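Local coordinates for molybdopterin-guanine dinucleotide biosynthesis protein B (mobB) (Archaeoglobus fulgidus, PDB 2F1R), which takes part in biosynthesis of the molybdopterin-guanine dinucleotide cofactor and probably binds GTP, at the interface of chains A and B. Sequence-based numbering; all coordinates share one arbitrary frame. Chains: chain A/B, molybdopterin-guanine dinucleotide biosynthesis protein B (mobB).

Contact 1: the interface of chains A and B. Residues chain A 64, 66-67, 71; chain B 36, 77, 82, 88, 104.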
ATOM      1  N   VAL A  64      -3.958  -6.472   1.605  1.00 11.99           N
ATOM      2  CA  VAL A  64      -4.577  -5.358   0.849  1.00 12.73           C
ATOM      3  C   VAL A  64      -5.880  -4.985   1.522  1.00 13.67           C
ATOM      4  O   VAL A  64      -6.735  -5.843   1.725  1.00 12.12           O
ATOM      5  CB  VAL A  64      -4.824  -5.670  -0.665  1.00 13.98           C
ATOM      6  CG1 VAL A  64      -5.574  -4.543  -1.345  1.00 13.05           C
ATOM      7  CG2 VAL A  64      -3.541  -5.872  -1.417  1.00 12.64           C
ATOM      8  N   ALA A  66      -9.025  -2.872   0.846  1.00 18.70           N
ATOM      9  CA  ALA A  66      -9.688  -2.291  -0.321  1.00 19.33           C
ATOM     10  C   ALA A  66     -10.952  -1.592   0.114  1.00 19.98           C
ATOM     11  O   ALA A  66     -11.695  -2.066   0.996  1.00 20.33           O
ATOM     12  CB  ALA A  66     -10.006  -3.371  -1.364  1.00 19.73           C
ATOM     13  N   SER A  67     -11.185  -0.443  -0.486  1.00 20.79           N
ATOM     14  CA  SER A  67     -12.399   0.316  -0.234  1.00 20.70           C
ATOM     15  C   SER A  67     -12.706   0.905  -1.553  1.00 21.09           C
ATOM     16  O   SER A  67     -11.867   0.802  -2.464  1.00 21.01           O
ATOM     17  CB  SER A  67     -12.150   1.390   0.803  1.00 21.12           C
ATOM     18  OG  SER A  67     -11.745   2.614   0.221  1.00 23.83           O
ATOM     19  N   LEU A  71      -7.052   2.353  -1.319  1.00 12.41           N
ATOM     20  CA  LEU A  71      -6.440   1.031  -1.164  1.00 12.32           C
ATOM     21  C   LEU A  71      -5.105   1.129  -0.430  1.00 12.38           C
ATOM     22  O   LEU A  71      -4.323   2.078  -0.695  1.00 11.40           O
ATOM     23  CB  LEU A  71      -6.247   0.380  -2.537  1.00 12.48           C
ATOM     24  CG  LEU A  71      -5.948  -1.120  -2.545  1.00 18.80           C
ATOM     25  CD1 LEU A  71      -6.679  -1.805  -3.690  1.00 20.72           C
ATOM     26  CD2 LEU A  71      -4.450  -1.368  -2.642  1.00 22.22           C
TER
ATOM     27  N   VAL B  36      -6.730  -9.971   0.715  1.00 10.98           N
ATOM     28  CA  VAL B  36      -7.509  -8.786   0.376  1.00 11.50           C
ATOM     29  C   VAL B  36      -8.746  -8.679   1.260  1.00 14.40           C
ATOM     30  O   VAL B  36      -9.630  -9.562   1.204  1.00 14.60           O
ATOM     31  CB  VAL B  36      -7.917  -8.787  -1.109  1.00 10.84           C
ATOM     32  CG1 VAL B  36      -8.613  -7.484  -1.470  1.00  9.98           C
ATOM     33  CG2 VAL B  36      -6.701  -9.013  -1.995  1.00  8.35           C
ATOM     34  N   VAL B  77      -8.143   5.379  -5.407  1.00 10.32           N
ATOM     35  CA  VAL B  77      -8.570   4.589  -6.529  1.00 10.87           C
ATOM     36  C   VAL B  77      -9.954   5.107  -6.967  1.00 12.53           C
ATOM     37  O   VAL B  77     -10.718   5.637  -6.144  1.00 12.84           O
ATOM     38  CB  VAL B  77      -8.598   3.038  -6.212  1.00 10.90           C
ATOM     39  CG1 VAL B  77      -7.203   2.538  -5.821  1.00 11.59           C
ATOM     40  CG2 VAL B  77      -9.589   2.684  -5.166  1.00  8.74           C
ATOM     41  N   GLY B  82     -11.362   0.238  -7.298  1.00 18.03           N
ATOM     42  CA  GLY B  82     -11.444  -0.275  -5.923  1.00 18.63           C
ATOM     43  C   GLY B  82     -12.396  -1.469  -5.741  1.00 19.94           C
ATOM     44  O   GLY B  82     -12.143  -2.341  -4.895  1.00 20.15           O
ATOM     45  N   ILE B  88      -6.980  -5.246  -9.072  1.00 15.81           N
ATOM     46  CA  ILE B  88      -6.101  -5.232  -7.902  1.00 15.91           C
ATOM     47  C   ILE B  88      -5.095  -6.358  -7.999  1.00 16.41           C
ATOM     48  O   ILE B  88      -3.912  -6.156  -7.764  1.00 16.11           O
ATOM     49  CB  ILE B  88      -6.894  -5.403  -6.573  1.00 16.08           C
ATOM     50  CG1 ILE B  88      -7.925  -4.271  -6.409  1.00 15.22           C
ATOM     51  CG2 ILE B  88      -5.869  -5.606  -5.330  1.00 14.61           C
ATOM     52  CD1 ILE B  88      -8.911  -4.475  -5.150  1.00 14.61           C
ATOM     53  N   PHE B 104     -15.439  -9.770   0.047  1.00 18.07           N
ATOM     54  CA  PHE B 104     -15.494  -9.610  -1.426  1.00 18.62           C
ATOM     55  C   PHE B 104     -16.395 -10.684  -2.086  1.00 19.33           C
ATOM     56  O   PHE B 104     -16.065 -11.188  -3.171  1.00 19.42           O
ATOM     57  CB  PHE B 104     -14.078  -9.649  -2.072  1.00 19.93           C
ATOM     58  CG  PHE B 104     -13.661  -8.354  -2.814  1.00 18.74           C
ATOM     59  CD1 PHE B 104     -12.503  -7.680  -2.452  1.00 18.81           C
ATOM     60  CD2 PHE B 104     -14.441  -7.835  -3.867  1.00 22.29           C
ATOM     61  CE1 PHE B 104     -12.097  -6.506  -3.105  1.00 18.52           C
ATOM     62  CE2 PHE B 104     -14.044  -6.647  -4.577  1.00 21.13           C
ATOM     63  CZ  PHE B 104     -12.878  -5.981  -4.194  1.00 20.52           C
TER
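Strand 62-66 of chain A lies beside strand 33-38 of chain B as a parallel neighbour, A:Val64 pairing with B:Val36, so that the beta-sheet of MobB, a protein of the P-loop NTPase class, runs on from one subunit into the other. At this bridge the carbonyl O of A:Val64 lies 3.3 Å from CA of B:Val36, and the two beta-branched side chains, of a type well suited to extended strands, meet where CB of A:Val64 comes within 4.1 Å of CG2 of B:Val36. The other pillar of the patch is B:Ile88 on helix 85-92, whose long branched chain can touch several neighbours on the strands of chain A at once. Its CD1 methyl, at the end of an extended chain (chi2 173°), reaches CD1 of A:Leu71 at 3.8 Å and also CB of A:Ala66 at 4.1 Å. The branch methyl CG2 points elsewhere, to CG1 of A:Val64, as the two side chains slide past each other in opposite directions. The small methyl of A:Ala66 lets the isoleucine tip come close to its strand, and CE1 of B:Phe104 lies at the margin, 4.2 Å from CB of A:Ala66. CB of A:Leu71 meets CG1 of B:Val77 at 4.0 Å. In the loop that joins the two strands of chain A, the carbonyl O of A:Ser67 lies 3.6 Å from CA of B:Gly82, at the end of helix 79-82, where the lack of a side chain probably allows the backbones to approach. Strand pairing and apolar packing together join the two copies in the deposited assembly, and would contribute to a dimer if this pairing is also the one used in solution.

Contact 2: the interface of chains A and B. Residues chain A 32, 92-93, 96; chain B 62, 64, 73, 75.
In the interface of the two MobB copies, OD2 of B:Asp62, a carboxylate oxygen on the first residue of strand 62-66, accepts a hydrogen bond from the phenol OH of A:Tyr96 at 2.5 Å and also meets a water 2.6 Å from OD2. The phenol uses the anti lone pair of OD2, away from the other oxygen, and ring and carboxylate planes stand 86° apart. Tyrosine suits this place because its long flat ring carries a donor across the interface. The water passes the grip on to A:Arg32, whose NH1 binds it at 2.9 Å. A bend at chi3 (67°) turns the arginine chain so that one guanidinium face lies over CE1 of A:Tyr96, which may steady the ring. NH2 of A:Arg32 also sits above the rim of the B:Arg75 guanidinium; the nearby carboxylate probably offsets some of this positive charge.

Further along, the ring of B:Phe73 takes the poorly ordered A:Tyr92 over one face, edge-to-face, with centroids 5.1 Å apart. The ring of B:Phe73 gets there because its CG lies opposite the backbone N (chi1 174°), and its CE1 also meets CD2 of A:Leu93 at 4.0 Å. That leucine methyl reaches CG2 of B:Val64 at 3.8 Å, branched side chains filling in beside the ring. Replacing B:Phe73 with an alanine would probably leave A:Tyr92 without its aromatic partner and open a gap beside A:Leu93.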
ATOM      1  N   ARG A  32      -0.620  13.451 -11.338  1.00 18.55           N
ATOM      2  CA  ARG A  32      -0.651  12.324 -10.389  1.00 16.35           C
ATOM      3  C   ARG A  32       0.644  12.319  -9.576  1.00 12.32           C
ATOM      4  O   ARG A  32       1.699  12.120 -10.149  1.00  9.77           O
ATOM      5  CB  ARG A  32      -0.702  10.951 -11.153  1.00 16.67           C
ATOM      6  CG  ARG A  32      -2.057  10.486 -11.698  1.00 19.00           C
ATOM      7  CD  ARG A  32      -1.924   9.082 -12.461  1.00 20.28           C
ATOM      8  NE  ARG A  32      -1.579   7.881 -11.623  1.00 18.52           N
ATOM      9  CZ  ARG A  32      -2.252   7.474 -10.555  1.00 15.80           C
ATOM     10  NH1 ARG A  32      -3.285   8.159 -10.094  1.00 16.26           N
ATOM     11  NH2 ARG A  32      -1.890   6.369  -9.948  1.00 18.64           N
ATOM     12  N   TYR A  92       5.637   0.048  -7.695  1.00 21.92           N
ATOM     13  CA  TYR A  92       4.518   0.802  -7.174  1.00 21.24           C
ATOM     14  C   TYR A  92       4.191   2.092  -7.905  1.00 18.89           C
ATOM     15  O   TYR A  92       3.053   2.532  -7.887  1.00 17.90           O
ATOM     16  CB  TYR A  92       4.776   1.135  -5.709  1.00 24.00           C
ATOM     17  CG  TYR A  92       4.603  -0.041  -4.796  1.00 26.70           C
ATOM     18  CD1 TYR A  92       3.338  -0.434  -4.380  1.00 29.73           C
ATOM     19  CD2 TYR A  92       5.698  -0.768  -4.360  1.00 29.09           C
ATOM     20  CE1 TYR A  92       3.165  -1.513  -3.551  1.00 30.29           C
ATOM     21  CE2 TYR A  92       5.538  -1.862  -3.525  1.00 31.08           C
ATOM     22  CZ  TYR A  92       4.260  -2.217  -3.120  1.00 30.26           C
ATOM     23  OH  TYR A  92       4.088  -3.308  -2.290  1.00 32.43           O
ATOM     24  N   LEU A  93       5.197   2.706  -8.504  1.00 15.95           N
ATOM     25  CA  LEU A  93       5.124   4.122  -8.773  1.00 15.04           C
ATOM     26  C   LEU A  93       5.297   4.486 -10.242  1.00 14.77           C
ATOM     27  O   LEU A  93       5.376   5.662 -10.580  1.00 14.75           O
ATOM     28  CB  LEU A  93       6.159   4.862  -7.892  1.00 14.93           C
ATOM     29  CG  LEU A  93       6.053   4.781  -6.348  1.00 12.53           C
ATOM     30  CD1 LEU A  93       6.924   5.821  -5.682  1.00 13.38           C
ATOM     31  CD2 LEU A  93       4.660   4.918  -5.805  1.00 14.80           C
ATOM     32  N   TYR A  96       3.010   7.300 -12.033  1.00 11.06           N
ATOM     33  CA  TYR A  96       2.903   8.643 -11.528  1.00 10.27           C
ATOM     34  C   TYR A  96       3.619   9.630 -12.417  1.00 11.21           C
ATOM     35  O   TYR A  96       4.587   9.303 -13.081  1.00  9.85           O
ATOM     36  CB  TYR A  96       3.470   8.694 -10.112  1.00  9.38           C
ATOM     37  CG  TYR A  96       2.491   8.049  -9.205  1.00 10.68           C
ATOM     38  CD1 TYR A  96       1.491   8.785  -8.616  1.00  9.99           C
ATOM     39  CD2 TYR A  96       2.544   6.659  -8.954  1.00  9.45           C
ATOM     40  CE1 TYR A  96       0.568   8.175  -7.761  1.00  9.65           C
ATOM     41  CE2 TYR A  96       1.628   6.040  -8.100  1.00 10.48           C
ATOM     42  CZ  TYR A  96       0.634   6.792  -7.510  1.00 12.85           C
ATOM     43  OH  TYR A  96      -0.296   6.161  -6.638  1.00  9.11           O
TER
ATOM     44  N   ASP B  62      -0.666  10.225  -3.119  1.00  9.06           N
ATOM     45  CA  ASP B  62      -0.607   8.815  -2.640  1.00  8.41           C
ATOM     46  C   ASP B  62       0.729   8.673  -1.883  1.00  8.14           C
ATOM     47  O   ASP B  62       1.653   9.477  -2.115  1.00  4.86           O
ATOM     48  CB  ASP B  62      -0.718   7.812  -3.797  1.00  7.40           C
ATOM     49  CG  ASP B  62      -2.016   7.950  -4.559  1.00  6.51           C
ATOM     50  OD1 ASP B  62      -2.938   8.489  -3.997  1.00  7.56           O
ATOM     51  OD2 ASP B  62      -2.136   7.556  -5.738  1.00  9.87           O
ATOM     52  N   VAL B  64       3.843   6.119  -0.168  1.00 10.17           N
ATOM     53  CA  VAL B  64       4.592   4.954   0.311  1.00  9.56           C
ATOM     54  C   VAL B  64       5.304   5.288   1.663  1.00 10.46           C
ATOM     55  O   VAL B  64       6.054   6.273   1.766  1.00  9.66           O
ATOM     56  CB  VAL B  64       5.661   4.441  -0.711  1.00  9.96           C
ATOM     57  CG1 VAL B  64       6.448   3.228  -0.128  1.00 10.72           C
ATOM     58  CG2 VAL B  64       5.019   4.066  -2.075  1.00 10.03           C
ATOM     59  N   PHE B  73       1.715   1.154   1.120  1.00 10.53           N
ATOM     60  CA  PHE B  73       1.388   1.972  -0.030  1.00 10.28           C
ATOM     61  C   PHE B  73      -0.096   2.255   0.086  1.00 11.13           C
ATOM     62  O   PHE B  73      -0.905   1.321   0.130  1.00 11.46           O
ATOM     63  CB  PHE B  73       1.743   1.234  -1.322  1.00 10.07           C
ATOM     64  CG  PHE B  73       1.300   1.957  -2.621  1.00 11.04           C
ATOM     65  CD1 PHE B  73       1.581   3.332  -2.849  1.00 10.02           C
ATOM     66  CD2 PHE B  73       0.653   1.258  -3.622  1.00 11.27           C
ATOM     67  CE1 PHE B  73       1.206   3.956  -4.034  1.00  8.77           C
ATOM     68  CE2 PHE B  73       0.280   1.880  -4.824  1.00  9.84           C
ATOM     69  CZ  PHE B  73       0.574   3.234  -5.020  1.00 11.21           C
ATOM     70  N   ARG B  75      -3.085   4.445  -1.743  1.00  9.16           N
ATOM     71  CA  ARG B  75      -3.449   5.208  -2.920  1.00  8.98           C
ATOM     72  C   ARG B  75      -4.961   5.418  -3.129  1.00  9.43           C
ATOM     73  O   ARG B  75      -5.755   4.534  -2.835  1.00  8.94           O
ATOM     74  CB  ARG B  75      -2.842   4.551  -4.152  1.00  7.98           C
ATOM     75  CG  ARG B  75      -3.308   3.134  -4.450  1.00  6.97           C
ATOM     76  CD  ARG B  75      -3.069   2.774  -5.971  1.00  8.62           C
ATOM     77  NE  ARG B  75      -3.945   3.552  -6.828  1.00 12.55           N
ATOM     78  CZ  ARG B  75      -4.001   3.465  -8.159  1.00 14.55           C
ATOM     79  NH1 ARG B  75      -3.232   2.612  -8.823  1.00  9.91           N
ATOM     80  NH2 ARG B  75      -4.866   4.214  -8.820  1.00 14.65           N
TER
HETATM   81  O   HOH W   1      -4.084   7.106  -7.475  1.00 12.48           O

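Contact 1 and contact 2 have C-alpha centres about 14 Å apart and belong to one two-fold interface between identical chains. They share several elements with the roles exchanged: strands 62-66 and 70-76 come from chain A in contact 1 and from chain B in contact 2, each facing the helix that begins at residue 85 in the partner. Residue 64 serves in both, meeting a strand and a helix in contact 1 and A:Leu93 in contact 2. Each subunit thus gives and receives the same surfaces, as expected of a reciprocal dimer, although the structure alone does not prove that state in the cell.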